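Local atomic coordinates of aminoglycoside 6-N-acetyltransferase type Ib11 (Salmonella typhimurium, PDB entry 2QIR), a protein that probably transfers an acetyl group from acetyl-CoA to the 6'-amino group of kanamycin-type aminoglycosides, conferring antibiotic resistance. Residues R102-L107 against K121-L126. The protein carries 2 engineered substitutions. Numbering follows the deposited sequence.
Engineered in segment 102-107: Q106 (natural residue Leu), L107 (natural residue Ser). With 9CS ((1R,2S,3S,4R,6S)-4,6-diamino-3-[(3-amino-3-deoxy-alpha-D-glucopyranosyl)oxy]-2-hydroxycyclohexyl 2,6-diamino-2,6-dideoxy-alpha-D-glucopyranoside), chain C.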
loop_
_atom_site.group_PDB
_atom_site.type_symbol
_atom_site.label_atom_id
_atom_site.label_comp_id
_atom_site.label_asym_id
_atom_site.label_seq_id
_atom_site.Cartn_x
_atom_site.Cartn_y
_atom_site.Cartn_z
ATOM N N ARG A 102 -3.325 -1.356 -10.564
ATOM C CA ARG A 102 -3.355 -1.627 -9.130
ATOM C C ARG A 102 -2.817 -0.422 -8.368
ATOM O O ARG A 102 -1.935 0.284 -8.847
ATOM C CB ARG A 102 -2.501 -2.862 -8.769
ATOM C CG ARG A 102 -2.920 -4.139 -9.441
ATOM C CD ARG A 102 -4.211 -4.754 -8.845
ATOM N NE ARG A 102 -4.641 -5.880 -9.672
ATOM C CZ ARG A 102 -5.344 -5.770 -10.801
ATOM N NH1 ARG A 102 -5.736 -4.582 -11.229
ATOM N NH2 ARG A 102 -5.666 -6.853 -11.499
ATOM N N GLY A 103 -3.342 -0.193 -7.178
ATOM C CA GLY A 103 -2.750 0.774 -6.288
ATOM C C GLY A 103 -2.195 0.100 -5.058
ATOM O O GLY A 103 -2.606 -1.011 -4.701
ATOM N N ILE A 104 -1.254 0.766 -4.400
ATOM C CA ILE A 104 -0.726 0.236 -3.148
ATOM C C ILE A 104 -0.706 1.246 -2.029
ATOM O O ILE A 104 -0.624 2.453 -2.275
ATOM C CB ILE A 104 0.660 -0.440 -3.318
ATOM C CG1 ILE A 104 1.746 0.593 -3.638
ATOM C CG2 ILE A 104 0.570 -1.558 -4.352
ATOM C CD1 ILE A 104 3.157 0.032 -3.703
ATOM N N ASP A 105 -0.825 0.739 -0.804
ATOM C CA ASP A 105 -0.586 1.519 0.425
ATOM C C ASP A 105 0.169 0.626 1.404
ATOM O O ASP A 105 0.048 -0.604 1.336
ATOM C CB ASP A 105 -1.892 1.990 1.077
ATOM C CG ASP A 105 -2.755 2.804 0.140
ATOM O OD1 ASP A 105 -2.421 3.997 -0.084
ATOM O OD2 ASP A 105 -3.767 2.248 -0.368
ATOM N N GLN A 106 0.940 1.228 2.308
ATOM C CA GLN A 106 1.680 0.439 3.292
ATOM C C GLN A 106 2.241 1.233 4.475
ATOM O O GLN A 106 2.350 2.460 4.443
ATOM C CB GLN A 106 2.784 -0.396 2.619
ATOM C CG GLN A 106 4.033 0.359 2.200
ATOM C CD GLN A 106 3.775 1.435 1.150
ATOM O OE1 GLN A 106 4.254 2.578 1.290
ATOM N NE2 GLN A 106 3.021 1.084 0.091
ATOM N N LEU A 107 2.608 0.499 5.512
ATOM C CA LEU A 107 3.135 1.084 6.718
ATOM C C LEU A 107 4.120 0.109 7.359
ATOM O O LEU A 107 4.010 -1.118 7.189
ATOM C CB LEU A 107 1.996 1.430 7.688
ATOM C CG LEU A 107 1.154 0.274 8.279
ATOM C CD1 LEU A 107 1.738 -0.255 9.600
ATOM C CD2 LEU A 107 -0.289 0.712 8.477
ATOM N N LYS A 121 12.195 -2.120 0.375
ATOM C CA LYS A 121 12.104 -3.579 0.142
ATOM C C LYS A 121 10.656 -4.067 0.157
ATOM O O LYS A 121 10.264 -4.856 -0.689
ATOM C CB LYS A 121 12.905 -4.383 1.172
ATOM C CG LYS A 121 14.418 -4.185 1.153
ATOM C CD LYS A 121 15.004 -4.678 2.483
ATOM C CE LYS A 121 16.494 -4.375 2.594
ATOM N NZ LYS A 121 17.297 -5.274 1.723
ATOM N N LEU A 122 9.865 -3.582 1.112
ATOM C CA LEU A 122 8.450 -3.919 1.179
ATOM C C LEU A 122 7.749 -3.545 -0.145
ATOM O O LEU A 122 7.090 -4.384 -0.765
ATOM C CB LEU A 122 7.791 -3.234 2.394
ATOM C CG LEU A 122 6.396 -3.653 2.902
ATOM C CD1 LEU A 122 5.964 -2.772 4.091
ATOM C CD2 LEU A 122 5.324 -3.618 1.818
ATOM N N VAL A 123 7.900 -2.292 -0.579
ATOM C CA VAL A 123 7.315 -1.839 -1.857
ATOM C C VAL A 123 7.823 -2.684 -3.050
ATOM O O VAL A 123 7.017 -3.160 -3.864
ATOM C CB VAL A 123 7.518 -0.302 -2.081
ATOM C CG1 VAL A 123 6.953 0.152 -3.417
ATOM C CG2 VAL A 123 6.859 0.492 -0.958
ATOM N N ARG A 124 9.140 -2.900 -3.138
ATOM C CA ARG A 124 9.702 -3.748 -4.201
ATOM C C ARG A 124 9.093 -5.165 -4.231
ATOM O O ARG A 124 8.764 -5.685 -5.317
ATOM C CB ARG A 124 11.238 -3.796 -4.149
ATOM C CG ARG A 124 11.922 -2.473 -4.556
ATOM C CD ARG A 124 13.334 -2.715 -5.081
ATOM N NE ARG A 124 14.031 -1.489 -5.504
ATOM C CZ ARG A 124 13.824 -0.827 -6.653
ATOM N NH1 ARG A 124 12.908 -1.229 -7.533
ATOM N NH2 ARG A 124 14.531 0.266 -6.922
ATOM N N ALA A 125 8.904 -5.757 -3.049
ATOM C CA ALA A 125 8.258 -7.074 -2.911
ATOM C C ALA A 125 6.795 -7.050 -3.383
ATOM O O ALA A 125 6.326 -7.983 -4.061
ATOM C CB ALA A 125 8.354 -7.571 -1.452
ATOM N N LEU A 126 6.090 -5.968 -3.049
ATOM C CA LEU A 126 4.671 -5.826 -3.368
ATOM C C LEU A 126 4.455 -5.551 -4.863
ATOM O O LEU A 126 3.537 -6.109 -5.471
ATOM C CB LEU A 126 4.041 -4.750 -2.474
ATOM C CG LEU A 126 2.573 -4.335 -2.582
ATOM C CD1 LEU A 126 1.605 -5.516 -2.432
ATOM C CD2 LEU A 126 2.282 -3.264 -1.536
HETATM C C1 9CS C . -5.468 4.364 2.905
HETATM C C2 9CS C . -5.914 4.895 4.285
HETATM C C3 9CS C . -5.381 6.329 4.499
HETATM C C4 9CS C . -3.852 6.368 4.357
HETATM C C5 9CS C . -3.442 5.689 3.043
HETATM C C6 9CS C . -1.933 5.547 3.092
HETATM C C7 9CS C . -7.626 4.184 -2.014
HETATM C C8 9CS C . -7.946 3.208 -0.863
HETATM C C9 9CS C . -7.583 3.815 0.516
HETATM C C10 9CS C . -6.161 4.422 0.553
HETATM C C11 9CS C . -5.868 5.322 -0.671
HETATM C C12 9CS C . -6.157 4.603 -1.993
HETATM C C13 9CS C . -9.787 1.679 -0.698
HETATM C C14 9CS C . -10.974 1.431 -1.643
HETATM C C15 9CS C . -12.124 2.390 -1.315
HETATM C C16 9CS C . -12.546 2.298 0.166
HETATM C C17 9CS C . -11.323 2.274 1.126
HETATM C C18 9CS C . -11.707 1.805 2.544
HETATM N N1 9CS C . -1.400 5.644 1.732
HETATM N N2 9CS C . -4.460 5.733 -0.677
HETATM N N3 9CS C . -7.979 3.626 -3.322
HETATM N N4 9CS C . -13.284 2.081 -2.159
HETATM O O5 9CS C . -4.038 4.365 2.882
HETATM O O7 9CS C . -5.774 6.822 5.772
HETATM O O8 9CS C . -3.375 7.715 4.360
HETATM O O9 9CS C . -6.001 5.168 1.787
HETATM O O10 9CS C . -7.701 2.823 1.541
HETATM O O11 9CS C . -9.349 3.050 -0.874
HETATM O O12 9CS C . -10.202 1.406 0.680
HETATM O O13 9CS C . -10.544 1.597 -2.999
HETATM O O14 9CS C . -13.443 3.387 0.480
HETATM O O15 9CS C . -10.936 2.558 3.486
HETATM N N6 9CS C . -7.347 4.879 4.405
#
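D105 OD1 is gripped by two amines of the bound aminoglycoside, 9CS N1 and 9CS N2, each 2.7 Å away and at nearly a right angle to one another about the oxygen. N1 is the 6'-amino, the group expected to receive the acetyl; the antibiotic is also hydrogen-bonded to D142. D105 sits on strand 101-108, which with helix 118-131 and strand 138-141 forms a beta-alpha-beta unit of the GNAT fold. Because residues alternate along the strand, D105 faces the drug while I104 and Q106 turn to the other side and meet the helix. The segments 102-107 and 121-126 run roughly antiparallel, at 148°, their axes 9.8 Å apart at closest approach, and no hydrogen bond joins them; side chains fill the gap.

I104 touches the helix with both of its branches. Its CG1 lies between backbone N and carbonyl carbon (chi1 69°), which carries CD1 out to V123 CG1, 3.8 Å away and approached crosswise. The other branch, CG2, meets L126 CD2 tip to tip at 3.7 Å. I139 and T141 of strand 138-141 also touch I104, while A80 and L15 pack against L126.

Q106, an engineered residue, bends at chi2 (-62°) and turns the flat face of its amide to V123, whose CG2 sits directly over Q106 CD at 3.9 Å. That methyl meets the carboxamide through van der Waals contact alone; the buried NE2 instead finds its hydrogen bond at the hydroxyl of Y154, a residue that binds CoA. L122 runs past Q106 in the opposite direction, its CD1 4.1 Å from Q106 CG. The same methyl, CD1 of L122, lies 4.0 Å from the backbone O of L107, another engineered residue.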